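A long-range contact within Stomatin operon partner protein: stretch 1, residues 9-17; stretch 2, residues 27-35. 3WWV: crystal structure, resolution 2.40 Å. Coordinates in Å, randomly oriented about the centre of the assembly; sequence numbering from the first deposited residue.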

# COMPACT_ATOMS: atom_id res chain seq x y z
N GLU A 9 -9.83 -6.44 -1.64
CA GLU A 9 -9.23 -7.73 -1.92
C GLU A 9 -7.79 -7.58 -2.41
O GLU A 9 -6.95 -8.42 -2.12
CB GLU A 9 -10.04 -8.50 -2.97
CG GLU A 9 -11.54 -8.50 -2.73
CD GLU A 9 -12.31 -9.25 -3.81
OE1 GLU A 9 -13.22 -8.65 -4.42
OE2 GLU A 9 -11.98 -10.44 -4.07
N MET A 10 -7.52 -6.50 -3.14
CA MET A 10 -6.23 -6.34 -3.82
C MET A 10 -5.21 -5.50 -3.06
O MET A 10 -4.01 -5.77 -3.15
CB MET A 10 -6.42 -5.74 -5.23
CG MET A 10 -7.34 -6.52 -6.16
SD MET A 10 -6.89 -8.25 -6.27
CE MET A 10 -5.31 -8.17 -7.11
N ILE A 11 -5.68 -4.51 -2.32
CA ILE A 11 -4.79 -3.55 -1.68
C ILE A 11 -3.97 -4.22 -0.57
O ILE A 11 -4.50 -4.94 0.28
CB ILE A 11 -5.56 -2.29 -1.22
CG1 ILE A 11 -6.02 -1.51 -2.46
CG2 ILE A 11 -4.68 -1.39 -0.36
CD1 ILE A 11 -6.90 -0.31 -2.17
N GLY A 12 -2.66 -4.00 -0.61
CA GLY A 12 -1.76 -4.61 0.37
C GLY A 12 -1.03 -5.84 -0.12
O GLY A 12 -0.03 -6.23 0.47
N LEU A 13 -1.54 -6.47 -1.18
CA LEU A 13 -0.90 -7.68 -1.74
C LEU A 13 0.43 -7.37 -2.42
O LEU A 13 0.67 -6.25 -2.88
CB LEU A 13 -1.83 -8.39 -2.73
CG LEU A 13 -3.10 -9.06 -2.18
CD1 LEU A 13 -3.93 -9.66 -3.30
CD2 LEU A 13 -2.77 -10.10 -1.12
N ILE A 14 1.28 -8.39 -2.50
CA ILE A 14 2.54 -8.31 -3.24
C ILE A 14 2.36 -8.99 -4.60
O ILE A 14 1.62 -9.96 -4.73
CB ILE A 14 3.73 -8.90 -2.44
CG1 ILE A 14 5.07 -8.36 -2.95
CG2 ILE A 14 3.71 -10.42 -2.44
CD1 ILE A 14 6.26 -8.70 -2.08
N GLY A 15 3.01 -8.44 -5.62
CA GLY A 15 3.03 -9.03 -6.94
C GLY A 15 4.40 -8.91 -7.59
O GLY A 15 5.35 -8.38 -6.99
N THR A 16 4.52 -9.39 -8.82
CA THR A 16 5.78 -9.35 -9.53
C THR A 16 5.49 -8.75 -10.88
O THR A 16 4.49 -9.11 -11.52
CB THR A 16 6.36 -10.76 -9.68
OG1 THR A 16 6.34 -11.41 -8.41
CG2 THR A 16 7.79 -10.72 -10.20
N VAL A 17 6.34 -7.82 -11.31
CA VAL A 17 6.20 -7.22 -12.63
C VAL A 17 6.48 -8.30 -13.67
O VAL A 17 7.52 -8.97 -13.61
CB VAL A 17 7.15 -6.02 -12.84
CG1 VAL A 17 6.99 -5.46 -14.25
CG2 VAL A 17 6.91 -4.94 -11.79
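Stretch 2 (27-35) IKVRGELWK

Stretch 2 is a hairpin whose first strand, Ile27 to Val29, runs antiparallel to the strand Ile14 to Val17 of stretch 1. The N-to-C directions of these two strands make an angle of 150°, and their axes approach to 4.6 Å. A type II' turn from Val29 to Glu32 reverses the chain, and a second strand, Glu32 to Lys35, returns along the first. Hydrogen bonds from Ile27 N to Trp34 O, 2.8 Å, and from Trp34 N to Ile27 O, 2.7 Å, join the two arms.

Thr16 and Lys28 form the hydrogen-bonded pair between the stretches. Thr16 N donates to Lys28 O at 3.0 Å, and Lys28 N donates to Thr16 O at 2.8 Å. The next pair, Val17 and Ile27, is non-hydrogen-bonded. Its CA atoms are 4.4 Å apart, and its side chains lie on the same face of the sheet, with Val17 CG2 4.2 Å from Ile27 CG2. Thr16 and Lys28 point to the other face. Gly15 lets the strands lie close: its CA is 3.1 Å from Lys28 O and 3.7 Å from Val29 CG2. A CB here would clash with both of these atoms.

Met10, Val29 and Arg30 cover the most surface. Met10 opens a type II turn that ends at Leu13. Its CA-to-CB bond points sideways, but the end of the side chain, with chi1, chi2 and chi3 all m, comes nearer to stretch 2. Met10 CE lies over one face of the Trp34 ring, 3.9 Å from the centroid of the five-membered ring, so the methyl makes a CH-pi contact. Met10 CE is also 3.8 Å from Val29 CG1.

Val29, chi1 t, is buried. Val29 CG1 also meets Leu13 CD1 at 3.7 Å, so Met10 and Leu13 share one methyl of this valine. Its CG2 is the atom that packs on Gly15.

Arg30 sits in the turn with a positive phi of 60°. Its side chain reaches back to stretch 1, where Arg30 NH2 lies 3.1 Å from Met10 SD and Arg30 CD lies 4.3 Å from Leu13 CD1. Arg30 NH2 also forms a salt bridge with Glu32 OE2 at 2.6 Å, which ties the guanidinium to its own hairpin. A water extends the link between the backbones: it donates to Ile14 O at 2.9 Å and accepts from Arg30 N at 2.9 Å.

In all, the contact buries 469 Å², summed over both sides.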

# COMPACT_ATOMS: atom_id res chain seq x y z
N ILE A 27 1.32 -6.84 -14.13
CA ILE A 27 1.86 -7.57 -12.97
C ILE A 27 1.11 -8.88 -12.71
O ILE A 27 -0.04 -9.05 -13.12
CB ILE A 27 1.90 -6.74 -11.66
CG1 ILE A 27 0.49 -6.43 -11.14
CG2 ILE A 27 2.75 -5.50 -11.82
CD1 ILE A 27 0.47 -5.70 -9.81
N LYS A 28 1.78 -9.80 -12.02
CA LYS A 28 1.14 -11.02 -11.58
C LYS A 28 0.89 -10.92 -10.08
O LYS A 28 1.83 -10.73 -9.30
CB LYS A 28 1.99 -12.24 -11.93
CG LYS A 28 1.17 -13.51 -12.13
CD LYS A 28 2.03 -14.62 -12.73
CE LYS A 28 1.19 -15.85 -13.08
NZ LYS A 28 0.25 -15.59 -14.21
N VAL A 29 -0.37 -11.02 -9.68
CA VAL A 29 -0.72 -11.03 -8.26
C VAL A 29 -1.57 -12.25 -8.00
O VAL A 29 -2.62 -12.43 -8.64
CB VAL A 29 -1.46 -9.76 -7.81
CG1 VAL A 29 -1.96 -9.91 -6.38
CG2 VAL A 29 -0.55 -8.55 -7.90
N ARG A 30 -1.13 -13.07 -7.04
CA ARG A 30 -1.60 -14.44 -6.85
C ARG A 30 -1.29 -15.20 -8.15
O ARG A 30 -0.13 -15.27 -8.55
CB ARG A 30 -3.09 -14.48 -6.46
CG ARG A 30 -3.41 -13.75 -5.16
CD ARG A 30 -4.91 -13.47 -5.01
NE ARG A 30 -5.43 -12.58 -6.06
CZ ARG A 30 -6.65 -12.04 -6.07
NH1 ARG A 30 -7.51 -12.28 -5.09
NH2 ARG A 30 -7.01 -11.26 -7.07
N GLY A 31 -2.30 -15.74 -8.82
CA GLY A 31 -2.06 -16.38 -10.10
C GLY A 31 -2.45 -15.51 -11.27
O GLY A 31 -2.14 -15.83 -12.41
N GLU A 32 -3.13 -14.40 -10.98
CA GLU A 32 -3.77 -13.56 -11.99
C GLU A 32 -2.85 -12.52 -12.60
O GLU A 32 -2.04 -11.90 -11.90
CB GLU A 32 -4.97 -12.81 -11.40
CG GLU A 32 -6.16 -13.65 -10.97
CD GLU A 32 -7.32 -12.77 -10.50
OE1 GLU A 32 -8.09 -12.26 -11.35
OE2 GLU A 32 -7.45 -12.58 -9.26
N LEU A 33 -3.01 -12.30 -13.90
CA LEU A 33 -2.38 -11.16 -14.56
C LEU A 33 -3.25 -9.93 -14.39
O LEU A 33 -4.47 -9.99 -14.59
CB LEU A 33 -2.19 -11.44 -16.05
CG LEU A 33 -1.14 -12.44 -16.51
CD1 LEU A 33 -1.17 -12.49 -18.03
CD2 LEU A 33 0.25 -12.06 -16.00
N TRP A 34 -2.62 -8.81 -14.02
CA TRP A 34 -3.31 -7.53 -13.89
C TRP A 34 -2.59 -6.39 -14.61
O TRP A 34 -1.36 -6.36 -14.67
CB TRP A 34 -3.42 -7.15 -12.41
CG TRP A 34 -4.46 -7.88 -11.67
CD1 TRP A 34 -4.37 -9.11 -11.11
CD2 TRP A 34 -5.77 -7.39 -11.36
NE1 TRP A 34 -5.54 -9.43 -10.48
CE2 TRP A 34 -6.42 -8.39 -10.62
CE3 TRP A 34 -6.46 -6.20 -11.64
CZ2 TRP A 34 -7.74 -8.25 -10.16
CZ3 TRP A 34 -7.76 -6.05 -11.17
CH2 TRP A 34 -8.39 -7.07 -10.44
N LYS A 35 -3.37 -5.45 -15.14
CA LYS A 35 -2.84 -4.17 -15.57
C LYS A 35 -2.41 -3.44 -14.31
O LYS A 35 -3.08 -3.53 -13.28
CB LYS A 35 -3.90 -3.35 -16.30
CG LYS A 35 -4.20 -3.80 -17.71
CD LYS A 35 -5.28 -2.92 -18.33
CE LYS A 35 -5.24 -2.99 -19.86
NZ LYS A 35 -5.52 -1.66 -20.49
O HOH W 1 1.36 -12.69 -5.52